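Local coordinates for protein (S)-ureidoglycine aminohydrolase (Escherichia coli, PDB 1RC6) that catalyses the manganese-dependent hydrolysis of (S)-ureidoglycine to (S)-ureidoglycolate and ammonia in the degradation of allantoin, at residues T83-I88 with F101-G106; G106-C111 with W145-N150; S152-I157 with L168-K173. One frame throughout, in Å; residues are numbered along the deposited sequence.

Overall arrangement
The three contacts follow one another along the chain and lead from the N-terminal cupin barrel toward the C-terminal one. Interactions 1 and 2, with centres about 7 Å apart, share Gly106 and reach the same six-stranded antiparallel sheet: 81-89 is paired with 107-111, which is paired in turn with the outermost strand 147-150. Interaction 3, centred about 11 Å from interaction 2 and 14 Å from interaction 1, follows in the chain and involves the outermost strand 166-169 of the seven-stranded sheet, next to 179-186. Phe170 packs against Tyr86 and Tyr108, joining the two sheets. The manganese site inferred by similarity, including Glu196 and His198, belongs to the C-terminal half.

Interaction 1: T83-I88 with F101-G106; sequences TFLYVI and FALSEG
Leu85 holds CG anti to its backbone N (chi1 177°), and CD2 meets CD1 of Leu103 at 4.2 Å, the two side chains crossing obliquely. Ile92 of strand 91-96 touches both leucines, so the pair belongs to a larger apolar cluster. The CB of Tyr86 points away from 101-106, but the far end of the ring reaches back: OH lies 3.5 Å from CA of Gly106, an oblique van der Waals approach, while CG1 of Ile88 sits in plane at the ring edge. Val87 has the largest share of the contact and points its side chain across. Its CG2, anti to the carbonyl carbon, packs 3.6 Å from CB of Leu103, and its CB lies 3.3 Å from the carbonyl O of Ser104. This is a corner of the cupin beta-barrel: strands 83-87 and 101-104 lie in different sheets, their axes 7.5 Å apart at closest and inclined by 50°. The chain leaves Val87, turns at Ile88 and runs through strands 91-96 and 99-104, then comes back beside its starting strand at Gly106. One main-chain bond across the contact marks that return, Gly106 N to Val87 O, 2.9 Å long, with an N-H...O angle of 158° and the donor in the carbonyl plane. At Ile88 the backbone O meets CG of Glu105 at 3.5 Å, along an extended side chain on the exposed margin.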
loop_
_atom_site.group_PDB
_atom_site.type_symbol
_atom_site.label_atom_id
_atom_site.label_comp_id
_atom_site.label_asym_id
_atom_site.label_seq_id
_atom_site.Cartn_x
_atom_site.Cartn_y
_atom_site.Cartn_z
ATOM N N THR A 83 -2.533 11.302 2.373
ATOM C CA THR A 83 -2.981 9.922 2.500
ATOM C C THR A 83 -3.328 9.291 1.183
ATOM O O THR A 83 -3.507 9.979 0.188
ATOM C CB THR A 83 -4.215 9.812 3.401
ATOM O OG1 THR A 83 -5.300 10.514 2.795
ATOM C CG2 THR A 83 -3.931 10.404 4.770
ATOM N N PHE A 84 -3.434 7.968 1.188
ATOM C CA PHE A 84 -3.761 7.214 -0.016
ATOM C C PHE A 84 -4.524 5.955 0.354
ATOM O O PHE A 84 -4.127 5.221 1.258
ATOM C CB PHE A 84 -2.472 6.854 -0.765
ATOM C CG PHE A 84 -2.676 5.922 -1.923
ATOM C CD1 PHE A 84 -2.729 4.552 -1.726
ATOM C CD2 PHE A 84 -2.839 6.423 -3.217
ATOM C CE1 PHE A 84 -2.945 3.686 -2.796
ATOM C CE2 PHE A 84 -3.056 5.564 -4.297
ATOM C CZ PHE A 84 -3.109 4.195 -4.086
ATOM N N LEU A 85 -5.616 5.697 -0.349
ATOM C CA LEU A 85 -6.426 4.521 -0.083
ATOM C C LEU A 85 -6.577 3.684 -1.349
ATOM O O LEU A 85 -6.721 4.224 -2.436
ATOM C CB LEU A 85 -7.809 4.945 0.431
ATOM C CG LEU A 85 -8.865 3.862 0.715
ATOM C CD1 LEU A 85 -10.003 4.443 1.540
ATOM C CD2 LEU A 85 -9.380 3.287 -0.582
ATOM N N TYR A 86 -6.543 2.362 -1.201
ATOM C CA TYR A 86 -6.695 1.468 -2.336
ATOM C C TYR A 86 -7.648 0.330 -1.987
ATOM O O TYR A 86 -7.447 -0.388 -1.013
ATOM C CB TYR A 86 -5.345 0.888 -2.744
ATOM C CG TYR A 86 -5.452 -0.131 -3.844
ATOM C CD1 TYR A 86 -5.388 0.248 -5.177
ATOM C CD2 TYR A 86 -5.681 -1.474 -3.552
ATOM C CE1 TYR A 86 -5.554 -0.678 -6.202
ATOM C CE2 TYR A 86 -5.852 -2.412 -4.566
ATOM C CZ TYR A 86 -5.793 -2.005 -5.892
ATOM O OH TYR A 86 -6.025 -2.914 -6.903
ATOM N N VAL A 87 -8.693 0.175 -2.788
ATOM C CA VAL A 87 -9.659 -0.875 -2.553
ATOM C C VAL A 87 -9.123 -2.190 -3.077
ATOM O O VAL A 87 -9.072 -2.419 -4.281
ATOM C CB VAL A 87 -11.001 -0.593 -3.244
ATOM C CG1 VAL A 87 -11.953 -1.763 -2.995
ATOM C CG2 VAL A 87 -11.594 0.721 -2.724
ATOM N N ILE A 88 -8.719 -3.049 -2.155
ATOM C CA ILE A 88 -8.198 -4.350 -2.513
ATOM C C ILE A 88 -9.337 -5.204 -3.074
ATOM O O ILE A 88 -9.145 -5.973 -4.015
ATOM C CB ILE A 88 -7.565 -5.022 -1.274
ATOM C CG1 ILE A 88 -6.346 -4.209 -0.823
ATOM C CG2 ILE A 88 -7.170 -6.449 -1.591
ATOM C CD1 ILE A 88 -5.831 -4.581 0.545
ATOM N N PHE A 101 -16.821 9.460 -3.609
ATOM C CA PHE A 101 -16.331 8.510 -4.593
ATOM C C PHE A 101 -16.823 7.102 -4.293
ATOM O O PHE A 101 -16.734 6.630 -3.161
ATOM C CB PHE A 101 -14.803 8.529 -4.623
ATOM C CG PHE A 101 -14.213 9.910 -4.731
ATOM C CD1 PHE A 101 -14.069 10.705 -3.606
ATOM C CD2 PHE A 101 -13.820 10.418 -5.967
ATOM C CE1 PHE A 101 -13.535 11.997 -3.704
ATOM C CE2 PHE A 101 -13.294 11.695 -6.083
ATOM C CZ PHE A 101 -13.150 12.490 -4.943
ATOM N N ALA A 102 -17.363 6.445 -5.312
ATOM C CA ALA A 102 -17.856 5.089 -5.162
ATOM C C ALA A 102 -16.726 4.223 -5.685
ATOM O O ALA A 102 -16.581 4.029 -6.894
ATOM C CB ALA A 102 -19.122 4.883 -5.993
ATOM N N LEU A 103 -15.920 3.706 -4.766
ATOM C CA LEU A 103 -14.786 2.891 -5.148
ATOM C C LEU A 103 -15.055 1.396 -5.126
ATOM O O LEU A 103 -15.563 0.847 -4.147
ATOM C CB LEU A 103 -13.600 3.226 -4.243
ATOM C CG LEU A 103 -13.246 4.717 -4.224
ATOM C CD1 LEU A 103 -12.162 4.978 -3.188
ATOM C CD2 LEU A 103 -12.804 5.163 -5.603
ATOM N N SER A 104 -14.708 0.744 -6.227
ATOM C CA SER A 104 -14.872 -0.694 -6.355
ATOM C C SER A 104 -13.448 -1.247 -6.371
ATOM O O SER A 104 -12.490 -0.489 -6.221
ATOM C CB SER A 104 -15.569 -1.032 -7.673
ATOM O OG SER A 104 -14.686 -0.819 -8.769
ATOM N N GLU A 105 -13.301 -2.553 -6.560
ATOM C CA GLU A 105 -11.968 -3.120 -6.582
ATOM C C GLU A 105 -11.065 -2.301 -7.497
ATOM O O GLU A 105 -11.475 -1.883 -8.579
ATOM C CB GLU A 105 -11.990 -4.569 -7.057
ATOM C CG GLU A 105 -10.595 -5.151 -7.141
ATOM C CD GLU A 105 -10.586 -6.584 -7.587
ATOM O OE1 GLU A 105 -11.222 -7.415 -6.903
ATOM O OE2 GLU A 105 -9.939 -6.877 -8.617
ATOM N N GLY A 106 -9.834 -2.068 -7.060
ATOM C CA GLY A 106 -8.918 -1.289 -7.869
ATOM C C GLY A 106 -9.150 0.205 -7.731
ATOM O O GLY A 106 -8.357 1.004 -8.215
#

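Interaction 2: G106-C111 with W145-N150; sequences GGYLYC and WLVSGN
Strands 107-111 and 147-150 run antiparallel, and their densest packing surrounds Tyr108. With CG in the crowded position between backbone N and carbonyl carbon (chi1 70°), its ring lies across the opposite strand: Gly149 N sits over one face, 3.7 Å above the plane and offset toward the rim, while CE2 meets CG1 of Val147 at 3.9 Å. The other face of this ring takes the edge of Phe170 (T-shaped). On the other face of the sheet, CD1 of Leu109 packs 3.5 Å from CD1 of Leu146. Packing thins toward Trp145, whose side chain points away and is exposed; its carbonyl O still approaches CD1 of Tyr110 at 3.4 Å, while the Tyr110 hydroxyl bonds to Glu82. At the opposite end Asn150 lays its amide beside the Gly106 peptide, and its ND2 bonds to Glu105 O. Tyr110 N gives Val147 O the straightest bond, 2.7 Å at 177°. Tyr108 O is gripped twice, by Gly149 N from above the carbonyl plane and by Ser148 OG in plane at 2.9 Å. Ser148, its OG anti to the backbone N, spends its hydroxyl on the neighbouring backbone, so the strand pairing gains a side-chain bond beyond the main-chain ones.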
loop_
_atom_site.group_PDB
_atom_site.type_symbol
_atom_site.label_atom_id
_atom_site.label_comp_id
_atom_site.label_asym_id
_atom_site.label_seq_id
_atom_site.Cartn_x
_atom_site.Cartn_y
_atom_site.Cartn_z
ATOM N N GLY A 106 -9.834 -2.068 -7.060
ATOM C CA GLY A 106 -8.918 -1.289 -7.869
ATOM C C GLY A 106 -9.150 0.205 -7.731
ATOM O O GLY A 106 -8.357 1.004 -8.215
ATOM N N GLY A 107 -10.237 0.592 -7.075
ATOM C CA GLY A 107 -10.511 2.005 -6.900
ATOM C C GLY A 107 -9.515 2.600 -5.926
ATOM O O GLY A 107 -9.151 1.952 -4.948
ATOM N N TYR A 108 -9.061 3.824 -6.184
ATOM C CA TYR A 108 -8.107 4.458 -5.300
ATOM C C TYR A 108 -8.431 5.921 -5.069
ATOM O O TYR A 108 -9.146 6.551 -5.864
ATOM C CB TYR A 108 -6.695 4.342 -5.863
ATOM C CG TYR A 108 -6.420 5.171 -7.108
ATOM C CD1 TYR A 108 -6.778 4.712 -8.376
ATOM C CD2 TYR A 108 -5.758 6.395 -7.016
ATOM C CE1 TYR A 108 -6.473 5.452 -9.524
ATOM C CE2 TYR A 108 -5.451 7.136 -8.147
ATOM C CZ TYR A 108 -5.807 6.661 -9.402
ATOM O OH TYR A 108 -5.467 7.397 -10.522
ATOM N N LEU A 109 -7.895 6.461 -3.977
ATOM C CA LEU A 109 -8.094 7.854 -3.628
ATOM C C LEU A 109 -6.896 8.448 -2.891
ATOM O O LEU A 109 -6.504 7.963 -1.827
ATOM C CB LEU A 109 -9.334 8.026 -2.749
ATOM C CG LEU A 109 -9.458 9.435 -2.156
ATOM C CD1 LEU A 109 -9.624 10.453 -3.267
ATOM C CD2 LEU A 109 -10.635 9.494 -1.209
ATOM N N TYR A 110 -6.327 9.506 -3.463
ATOM C CA TYR A 110 -5.211 10.213 -2.849
ATOM C C TYR A 110 -5.709 11.560 -2.333
ATOM O O TYR A 110 -6.496 12.234 -2.990
ATOM C CB TYR A 110 -4.074 10.452 -3.857
ATOM C CG TYR A 110 -3.054 11.453 -3.345
ATOM C CD1 TYR A 110 -3.282 12.818 -3.448
ATOM C CD2 TYR A 110 -1.918 11.034 -2.645
ATOM C CE1 TYR A 110 -2.422 13.746 -2.857
ATOM C CE2 TYR A 110 -1.051 11.950 -2.055
ATOM C CZ TYR A 110 -1.314 13.306 -2.161
ATOM O OH TYR A 110 -0.494 14.221 -1.546
ATOM N N CYS A 111 -5.247 11.952 -1.158
ATOM C CA CYS A 111 -5.629 13.235 -0.584
ATOM C C CYS A 111 -4.404 14.059 -0.209
ATOM O O CYS A 111 -3.530 13.591 0.525
ATOM C CB CYS A 111 -6.478 13.051 0.675
ATOM S SG CYS A 111 -8.151 12.438 0.395
ATOM N N TRP A 145 -2.530 17.492 -5.270
ATOM C CA TRP A 145 -3.980 17.627 -5.308
ATOM C C TRP A 145 -4.701 16.278 -5.296
ATOM O O TRP A 145 -4.130 15.243 -5.648
ATOM C CB TRP A 145 -4.399 18.424 -6.541
ATOM C CG TRP A 145 -3.934 17.821 -7.811
ATOM C CD1 TRP A 145 -4.571 16.865 -8.556
ATOM C CD2 TRP A 145 -2.698 18.103 -8.481
ATOM N NE1 TRP A 145 -3.805 16.536 -9.654
ATOM C CE2 TRP A 145 -2.651 17.279 -9.635
ATOM C CE3 TRP A 145 -1.625 18.971 -8.215
ATOM C CZ2 TRP A 145 -1.568 17.300 -10.534
ATOM C CZ3 TRP A 145 -0.549 18.994 -9.103
ATOM C CH2 TRP A 145 -0.530 18.160 -10.253
ATOM N N LEU A 146 -5.964 16.315 -4.884
ATOM C CA LEU A 146 -6.794 15.126 -4.804
ATOM C C LEU A 146 -6.774 14.382 -6.125
ATOM O O LEU A 146 -6.909 14.981 -7.185
ATOM C CB LEU A 146 -8.225 15.545 -4.443
ATOM C CG LEU A 146 -9.506 14.686 -4.484
ATOM C CD1 LEU A 146 -9.322 13.385 -5.229
ATOM C CD2 LEU A 146 -9.957 14.435 -3.076
ATOM N N VAL A 147 -6.580 13.074 -6.057
ATOM C CA VAL A 147 -6.595 12.240 -7.249
ATOM C C VAL A 147 -7.394 10.994 -6.897
ATOM O O VAL A 147 -7.253 10.453 -5.806
ATOM C CB VAL A 147 -5.184 11.822 -7.679
ATOM C CG1 VAL A 147 -5.260 10.943 -8.916
ATOM C CG2 VAL A 147 -4.351 13.045 -7.950
ATOM N N SER A 148 -8.242 10.549 -7.815
ATOM C CA SER A 148 -9.052 9.368 -7.577
ATOM C C SER A 148 -9.385 8.664 -8.892
ATOM O O SER A 148 -9.454 9.295 -9.938
ATOM C CB SER A 148 -10.329 9.768 -6.843
ATOM O OG SER A 148 -11.098 8.622 -6.517
ATOM N N GLY A 149 -9.576 7.355 -8.841
ATOM C CA GLY A 149 -9.893 6.613 -10.047
ATOM C C GLY A 149 -9.843 5.118 -9.790
ATOM O O GLY A 149 -9.959 4.669 -8.640
ATOM N N ASN A 150 -9.681 4.335 -10.848
ATOM C CA ASN A 150 -9.595 2.899 -10.687
ATOM C C ASN A 150 -8.367 2.439 -11.429
ATOM O O ASN A 150 -7.980 3.043 -12.424
ATOM C CB ASN A 150 -10.838 2.204 -11.245
ATOM C CG ASN A 150 -10.982 0.770 -10.734
ATOM O OD1 ASN A 150 -10.194 -0.116 -11.094
ATOM N ND2 ASN A 150 -11.985 0.543 -9.872
#

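Interaction 3: S152-I157 with L168-K173; sequences SELERI and LDFLPK
Leu168, Leu154 and Asp169 give up the most surface where the loop 152-157 folds over 168-173. CD2 of Leu168, set by CG anti to the carbonyl carbon (chi1 -55°), abuts Glu155 O and also lies over one face of the Arg156 guanidinium, 4.1 Å above its plane and toward the rim. Leu154 points toward 168-173. Its CD1 stands over the centre of the Phe170 ring, 3.9 Å from the centroid and 8° off the normal, a CH-pi contact, while CD2 rests 3.6 Å from Asp169 O. Asp169 is buried, and its OD2 lies 3.5 Å from CD1 of Ile157, with the two side chains at about a right angle. The same OD2 forms a weak salt bridge to Lys173 NZ at 3.5 Å, and OE2 of the poorly ordered Glu155 lies 4.2 Å away, so the nearby like charge may favour protonation of one carboxylate, an effect the lysine would oppose. An alanine in place of Asp169 would probably leave Lys173 without this carboxylate partner and Ile157 with less to pack on. The Asp169 side chain lies about 8 Å from that of Lys253, which probably binds substrate. Around the contact, strand 179-186 backs Asp169 through His182 and Phe170 through Met181 and Ile183. Leu154 also touches Tyr108 of strand 107-111, so this side chain bridges the N-terminal cupin sheet and the end of strand 166-169.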
loop_
_atom_site.group_PDB
_atom_site.type_symbol
_atom_site.label_atom_id
_atom_site.label_comp_id
_atom_site.label_asym_id
_atom_site.label_seq_id
_atom_site.Cartn_x
_atom_site.Cartn_y
_atom_site.Cartn_z
ATOM N N SER A 152 -8.034 -0.069 -13.223
ATOM C CA SER A 152 -8.489 -0.439 -14.553
ATOM C C SER A 152 -8.231 0.681 -15.570
ATOM O O SER A 152 -7.649 0.440 -16.628
ATOM C CB SER A 152 -9.983 -0.782 -14.512
ATOM O OG SER A 152 -10.754 0.302 -14.016
ATOM N N GLU A 153 -8.647 1.902 -15.237
ATOM C CA GLU A 153 -8.482 3.052 -16.122
ATOM C C GLU A 153 -7.075 3.662 -16.143
ATOM O O GLU A 153 -6.882 4.767 -16.644
ATOM C CB GLU A 153 -9.512 4.142 -15.765
ATOM C CG GLU A 153 -9.732 4.318 -14.266
ATOM C CD GLU A 153 -10.376 5.648 -13.881
ATOM O OE1 GLU A 153 -9.721 6.700 -14.044
ATOM O OE2 GLU A 153 -11.534 5.639 -13.405
ATOM N N LEU A 154 -6.087 2.954 -15.608
ATOM C CA LEU A 154 -4.722 3.483 -15.600
ATOM C C LEU A 154 -3.934 3.013 -16.803
ATOM O O LEU A 154 -4.238 1.973 -17.375
ATOM C CB LEU A 154 -3.974 3.041 -14.342
ATOM C CG LEU A 154 -4.222 3.766 -13.023
ATOM C CD1 LEU A 154 -3.324 3.176 -11.951
ATOM C CD2 LEU A 154 -3.931 5.243 -13.194
ATOM N N GLU A 155 -2.910 3.774 -17.175
ATOM C CA GLU A 155 -2.057 3.406 -18.299
ATOM C C GLU A 155 -1.591 1.982 -18.042
ATOM O O GLU A 155 -1.773 1.457 -16.948
ATOM C CB GLU A 155 -0.838 4.329 -18.388
ATOM C CG GLU A 155 0.138 4.212 -17.205
ATOM C CD GLU A 155 -0.191 5.142 -16.041
ATOM O OE1 GLU A 155 -1.321 5.078 -15.513
ATOM O OE2 GLU A 155 0.692 5.937 -15.653
ATOM N N ARG A 156 -0.965 1.360 -19.031
ATOM C CA ARG A 156 -0.528 -0.018 -18.866
ATOM C C ARG A 156 0.953 -0.205 -19.167
ATOM O O ARG A 156 1.338 -1.171 -19.813
ATOM C CB ARG A 156 -1.375 -0.911 -19.780
ATOM C CG ARG A 156 -1.328 -2.411 -19.513
ATOM C CD ARG A 156 -2.039 -2.801 -18.226
ATOM N NE ARG A 156 -3.165 -1.927 -17.901
ATOM C CZ ARG A 156 -3.966 -2.105 -16.853
ATOM N NH1 ARG A 156 -3.769 -3.133 -16.034
ATOM N NH2 ARG A 156 -4.948 -1.243 -16.606
ATOM N N ILE A 157 1.790 0.704 -18.685
ATOM C CA ILE A 157 3.228 0.598 -18.921
ATOM C C ILE A 157 3.672 -0.859 -18.766
ATOM O O ILE A 157 4.855 -1.179 -18.871
ATOM C CB ILE A 157 4.023 1.467 -17.922
ATOM C CG1 ILE A 157 3.451 2.889 -17.897
ATOM C CG2 ILE A 157 5.495 1.507 -18.317
ATOM C CD1 ILE A 157 4.105 3.808 -16.863
ATOM N N LEU A 168 2.190 0.178 -13.206
ATOM C CA LEU A 168 1.130 1.167 -13.114
ATOM C C LEU A 168 1.588 2.311 -12.217
ATOM O O LEU A 168 2.205 2.081 -11.171
ATOM C CB LEU A 168 -0.148 0.564 -12.542
ATOM C CG LEU A 168 -0.711 -0.668 -13.241
ATOM C CD1 LEU A 168 -2.165 -0.863 -12.812
ATOM C CD2 LEU A 168 -0.630 -0.497 -14.759
ATOM N N ASP A 169 1.314 3.539 -12.647
ATOM C CA ASP A 169 1.656 4.712 -11.860
ATOM C C ASP A 169 0.328 5.333 -11.439
ATOM O O ASP A 169 -0.474 5.747 -12.276
ATOM C CB ASP A 169 2.476 5.704 -12.678
ATOM C CG ASP A 169 3.801 5.133 -13.125
ATOM O OD1 ASP A 169 4.159 4.035 -12.641
ATOM O OD2 ASP A 169 4.485 5.784 -13.954
ATOM N N PHE A 170 0.101 5.385 -10.131
ATOM C CA PHE A 170 -1.137 5.904 -9.579
ATOM C C PHE A 170 -1.255 7.404 -9.470
ATOM O O PHE A 170 -2.352 7.937 -9.531
ATOM C CB PHE A 170 -1.347 5.318 -8.191
ATOM C CG PHE A 170 -1.989 3.979 -8.195
ATOM C CD1 PHE A 170 -3.361 3.858 -8.101
ATOM C CD2 PHE A 170 -1.219 2.827 -8.291
ATOM C CE1 PHE A 170 -3.964 2.602 -8.103
ATOM C CE2 PHE A 170 -1.817 1.565 -8.294
ATOM C CZ PHE A 170 -3.192 1.455 -8.201
ATOM N N LEU A 171 -0.131 8.083 -9.302
ATOM C CA LEU A 171 -0.148 9.522 -9.109
ATOM C C LEU A 171 0.625 10.309 -10.139
ATOM O O LEU A 171 1.425 9.767 -10.880
ATOM C CB LEU A 171 0.403 9.836 -7.707
ATOM C CG LEU A 171 -0.535 9.844 -6.488
ATOM C CD1 LEU A 171 -1.682 8.858 -6.654
ATOM C CD2 LEU A 171 0.272 9.544 -5.241
ATOM N N PRO A 172 0.379 11.621 -10.209
ATOM C CA PRO A 172 1.088 12.468 -11.175
ATOM C C PRO A 172 2.577 12.497 -10.810
ATOM O O PRO A 172 2.926 12.356 -9.643
ATOM C CB PRO A 172 0.418 13.838 -10.987
ATOM C CG PRO A 172 -0.954 13.493 -10.526
ATOM C CD PRO A 172 -0.709 12.370 -9.550
ATOM N N LYS A 173 3.442 12.691 -11.797
ATOM C CA LYS A 173 4.886 12.736 -11.565
ATOM C C LYS A 173 5.392 14.124 -11.174
ATOM O O LYS A 173 6.519 14.263 -10.727
ATOM C CB LYS A 173 5.624 12.281 -12.822
ATOM C CG LYS A 173 5.014 11.060 -13.486
ATOM C CD LYS A 173 5.273 9.793 -12.697
ATOM C CE LYS A 173 6.522 9.096 -13.201
ATOM N NZ LYS A 173 6.359 8.611 -14.605
#